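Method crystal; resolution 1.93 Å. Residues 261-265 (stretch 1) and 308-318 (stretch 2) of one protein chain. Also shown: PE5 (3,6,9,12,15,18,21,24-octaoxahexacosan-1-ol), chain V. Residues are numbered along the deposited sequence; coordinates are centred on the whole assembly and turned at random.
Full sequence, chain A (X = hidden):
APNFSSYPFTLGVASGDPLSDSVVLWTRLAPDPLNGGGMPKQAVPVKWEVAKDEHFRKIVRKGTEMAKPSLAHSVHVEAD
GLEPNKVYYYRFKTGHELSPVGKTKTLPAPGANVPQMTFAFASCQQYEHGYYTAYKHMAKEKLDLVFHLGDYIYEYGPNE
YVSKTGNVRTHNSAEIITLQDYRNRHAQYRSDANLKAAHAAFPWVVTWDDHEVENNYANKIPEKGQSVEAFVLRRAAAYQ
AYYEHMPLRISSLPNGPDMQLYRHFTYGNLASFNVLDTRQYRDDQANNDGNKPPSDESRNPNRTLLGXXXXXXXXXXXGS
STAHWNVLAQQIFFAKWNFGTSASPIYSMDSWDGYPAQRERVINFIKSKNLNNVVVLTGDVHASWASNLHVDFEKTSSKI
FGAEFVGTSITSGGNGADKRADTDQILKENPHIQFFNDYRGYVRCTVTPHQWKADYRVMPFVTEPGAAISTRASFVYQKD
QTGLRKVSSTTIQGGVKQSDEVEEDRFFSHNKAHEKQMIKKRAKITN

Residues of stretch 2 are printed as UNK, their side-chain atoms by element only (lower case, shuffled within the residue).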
# COMPACT_ATOMS: atom_id res chain seq x y z
N LEU A 261 -9.10 -4.72 8.94
CA LEU A 261 -8.01 -3.87 8.49
C LEU A 261 -8.49 -2.44 8.16
O LEU A 261 -7.76 -1.48 8.42
CB LEU A 261 -7.31 -4.47 7.30
CG LEU A 261 -5.91 -3.92 6.97
CD1 LEU A 261 -4.93 -4.06 8.16
CD2 LEU A 261 -5.36 -4.59 5.75
N TYR A 262 -9.68 -2.27 7.60
CA TYR A 262 -10.13 -0.90 7.36
C TYR A 262 -10.25 -0.12 8.67
O TYR A 262 -10.64 -0.66 9.70
CB TYR A 262 -11.37 -0.81 6.47
CG TYR A 262 -12.70 -1.21 7.07
CD1 TYR A 262 -13.43 -0.32 7.85
CD2 TYR A 262 -13.26 -2.44 6.76
CE1 TYR A 262 -14.69 -0.67 8.34
CE2 TYR A 262 -14.50 -2.80 7.25
CZ TYR A 262 -15.21 -1.93 8.02
OH TYR A 262 -16.43 -2.32 8.47
N ARG A 263 -9.81 1.14 8.64
CA ARG A 263 -9.74 1.93 9.84
C ARG A 263 -9.57 3.42 9.52
O ARG A 263 -9.29 3.79 8.38
CB ARG A 263 -8.60 1.46 10.75
CG ARG A 263 -7.23 1.43 10.08
CD ARG A 263 -6.32 0.40 10.77
NE ARG A 263 -4.90 0.45 10.40
CZ ARG A 263 -4.37 0.05 9.25
NH1 ARG A 263 -5.10 -0.48 8.26
NH2 ARG A 263 -3.07 0.13 9.10
N HIS A 264 -9.80 4.23 10.53
CA HIS A 264 -9.83 5.67 10.35
C HIS A 264 -9.03 6.41 11.43
O HIS A 264 -8.98 6.00 12.57
CB HIS A 264 -11.29 6.15 10.33
CG HIS A 264 -11.44 7.64 10.49
ND1 HIS A 264 -11.51 8.25 11.73
CD2 HIS A 264 -11.51 8.63 9.57
CE1 HIS A 264 -11.62 9.55 11.56
NE2 HIS A 264 -11.61 9.81 10.26
N PHE A 265 -8.41 7.52 11.04
CA PHE A 265 -7.80 8.42 12.00
C PHE A 265 -7.70 9.84 11.41
O PHE A 265 -7.76 10.02 10.20
CB PHE A 265 -6.41 7.91 12.42
CG PHE A 265 -5.40 7.95 11.33
CD1 PHE A 265 -5.33 6.92 10.39
CD2 PHE A 265 -4.49 8.99 11.23
CE1 PHE A 265 -4.40 6.95 9.37
CE2 PHE A 265 -3.56 9.02 10.22
CZ PHE A 265 -3.52 8.00 9.27
N UNK A 308 -21.32 -3.66 2.65
CA UNK A 308 -22.30 -2.73 3.19
C UNK A 308 -21.82 -2.00 4.43
O UNK A 308 -22.03 -0.80 4.54
c UNK A 308 -25.96 -2.40 3.40
n UNK A 308 -26.63 -0.23 2.28
c UNK A 308 -24.68 -2.57 4.22
c UNK A 308 -25.75 -1.44 2.21
c UNK A 308 -23.63 -3.45 3.51
N UNK A 309 -21.19 -2.72 5.35
CA UNK A 309 -20.75 -2.14 6.62
C UNK A 309 -19.65 -1.09 6.40
O UNK A 309 -19.70 -0.02 6.99
c UNK A 309 -20.97 -3.38 8.84
o UNK A 309 -21.39 -5.51 9.83
o UNK A 309 -22.48 -5.01 7.98
c UNK A 309 -21.67 -4.73 8.89
c UNK A 309 -20.19 -3.20 7.56
N UNK A 310 -18.66 -1.43 5.58
CA UNK A 310 -17.57 -0.52 5.33
C UNK A 310 -18.06 0.71 4.58
O UNK A 310 -17.56 1.82 4.80
c UNK A 310 -15.26 -0.32 4.33
c UNK A 310 -16.48 -1.20 4.52
o UNK A 310 -14.29 -2.14 3.06
n UNK A 310 -13.01 -0.36 3.58
c UNK A 310 -14.14 -1.02 3.61
N UNK A 311 -19.01 0.51 3.66
CA UNK A 311 -19.61 1.63 2.94
C UNK A 311 -20.26 2.62 3.91
O UNK A 311 -20.05 3.83 3.80
c UNK A 311 -21.06 2.19 0.93
o UNK A 311 -23.28 1.60 0.36
c UNK A 311 -20.62 1.13 1.92
c UNK A 311 -22.11 1.67 -0.05
o UNK A 311 -21.76 1.35 -1.21
N UNK A 312 -21.04 2.10 4.85
CA UNK A 312 -21.76 2.93 5.79
C UNK A 312 -20.78 3.63 6.76
O UNK A 312 -20.97 4.79 7.12
c UNK A 312 -22.80 2.13 6.57
c UNK A 312 -24.44 4.09 6.76
n UNK A 312 -25.19 3.71 5.72
c UNK A 312 -23.68 2.96 7.50
o UNK A 312 -24.33 5.28 7.11
N UNK A 313 -19.77 2.89 7.19
CA UNK A 313 -18.72 3.43 8.04
C UNK A 313 -18.03 4.59 7.33
O UNK A 313 -17.77 5.62 7.92
c UNK A 313 -16.38 2.70 8.92
c UNK A 313 -14.90 2.76 6.78
c UNK A 313 -12.61 3.33 7.26
n UNK A 313 -14.67 3.24 10.28
c UNK A 313 -14.15 3.21 9.02
c UNK A 313 -17.74 2.30 8.41
c UNK A 313 -16.02 2.92 10.22
c UNK A 313 -15.19 2.88 8.13
c UNK A 313 -13.62 2.98 6.36
c UNK A 313 -12.85 3.43 8.58
N UNK A 314 -17.73 4.42 6.05
CA UNK A 314 -17.06 5.45 5.29
C UNK A 314 -17.93 6.70 5.18
O UNK A 314 -17.43 7.82 5.35
c UNK A 314 -15.87 5.30 1.58
c UNK A 314 -16.10 5.94 2.93
c UNK A 314 -16.72 4.95 3.90
c UNK A 314 -14.78 6.54 3.49
N UNK A 315 -19.21 6.52 4.86
CA UNK A 315 -20.15 7.64 4.75
C UNK A 315 -20.27 8.39 6.09
O UNK A 315 -20.27 9.63 6.12
c UNK A 315 -21.53 7.17 4.27
c UNK A 315 -21.65 5.77 0.22
c UNK A 315 -21.55 6.68 2.84
c UNK A 315 -20.44 6.76 2.03
c UNK A 315 -22.76 5.69 1.00
c UNK A 315 -22.71 6.13 2.31
c UNK A 315 -20.48 6.31 0.73
N UNK A 316 -20.32 7.65 7.19
CA UNK A 316 -20.34 8.27 8.52
C UNK A 316 -19.09 9.14 8.77
O UNK A 316 -19.19 10.22 9.34
c UNK A 316 -20.41 7.23 9.63
n UNK A 316 -22.76 7.03 9.01
c UNK A 316 -21.76 6.50 9.69
o UNK A 316 -21.88 5.46 10.37
N UNK A 317 -17.92 8.65 8.36
CA UNK A 317 -16.66 9.40 8.51
C UNK A 317 -16.61 10.61 7.60
O UNK A 317 -16.13 11.67 8.02
c UNK A 317 -15.45 8.53 8.19
o UNK A 317 -15.85 7.36 10.22
n UNK A 317 -14.52 6.35 8.72
c UNK A 317 -15.29 7.36 9.14
N UNK A 318 -17.07 10.47 6.36
CA UNK A 318 -17.04 11.56 5.41
C UNK A 318 -18.06 12.63 5.80
O UNK A 318 -17.82 13.82 5.65
c UNK A 318 -16.74 9.85 1.87
c UNK A 318 -14.94 11.15 3.04
c UNK A 318 -16.22 10.32 3.23
c UNK A 318 -17.31 11.08 3.99
C50 PE5 V . -16.15 -1.56 12.74
O1 PE5 V . -14.75 -1.33 12.57
C1 PE5 V . -14.39 0.06 12.58
C2 PE5 V . -12.91 0.23 12.21
O2 PE5 V . -12.10 0.17 13.38
C3 PE5 V . -10.75 -0.28 13.21
C4 PE5 V . -10.21 -0.92 14.48

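Position 308 opens the helix with four carbons in a row ending in nitrogen, far from stretch 1: Lys 308, whose charged end suits an exposed site. Position 309 has three carbons, the third carrying two oxygens. Its CB lies 4.0 Å from Tyr 262 OH, but the end of the chain leads away, as a carboxylate at an exposed site can. This is Glu 309.

At position 310 three carbons end in one oxygen and one nitrogen, an amide, and the side chain lies over one face of the Tyr 262 ring: Gln 310. Its chain is extended (chi1 and chi2 both t), with CG 3.7 Å from the centroid of the Tyr 262 ring and almost on its normal, a CH-pi contact. A long, unbranched side chain in an extended form can lay its C-H groups against a ring face.

Position 311 again shows three carbons, the third carrying two oxygens, out of reach of stretch 1: Glu 311, which, though buried, has its OE2 hydrogen-bonded elsewhere in the structure. Position 312, three carbons, the third carrying one oxygen and one nitrogen, is Gln 312, a polar residue at an exposed site.

Position 313 carries one carbon, then fused five- and six-membered rings of eight carbons and one nitrogen, which touch Tyr 262, Arg 263 and His 264. Only tryptophan has such rings. Trp 313 presents a face to the edge of Tyr 262, with the centroids of the Tyr 262 ring and the Trp 313 six-membered ring 4.7 Å apart and the planes at 56°. Its CZ2 also reaches Arg 263 C at 3.4 Å and His 264 CB at 3.6 Å, so one broad side chain touches three successive residues.

Position 314, four carbons forked at the second, is Leu 314, apolar as suits a buried site. Position 315, one carbon and a six-carbon ring, is Phe 315, well away from stretch 1, its apolar phenyl only partly exposed. Position 316, two carbons ending in oxygen and nitrogen, is Asn 316, whose polar amide suits an exposed site. Position 317 has the same short amide, lying over one face of the His 264 ring: Asn 317, short enough to rest there, with ND2 3.6 Å from His 264 CB and hydrogen-bonded elsewhere in the structure. Position 318, four carbons forked at the second, is Leu 318, apolar, buried and directed away.

The contact works by packing, without a hydrogen bond across it. Strand and helix run nearly parallel, at 10°, and positions 310, 313 and 317, spaced by three and four, bring their side chains to one helical side.

Stretch 2 (308-318) KEQEQWLFNNL
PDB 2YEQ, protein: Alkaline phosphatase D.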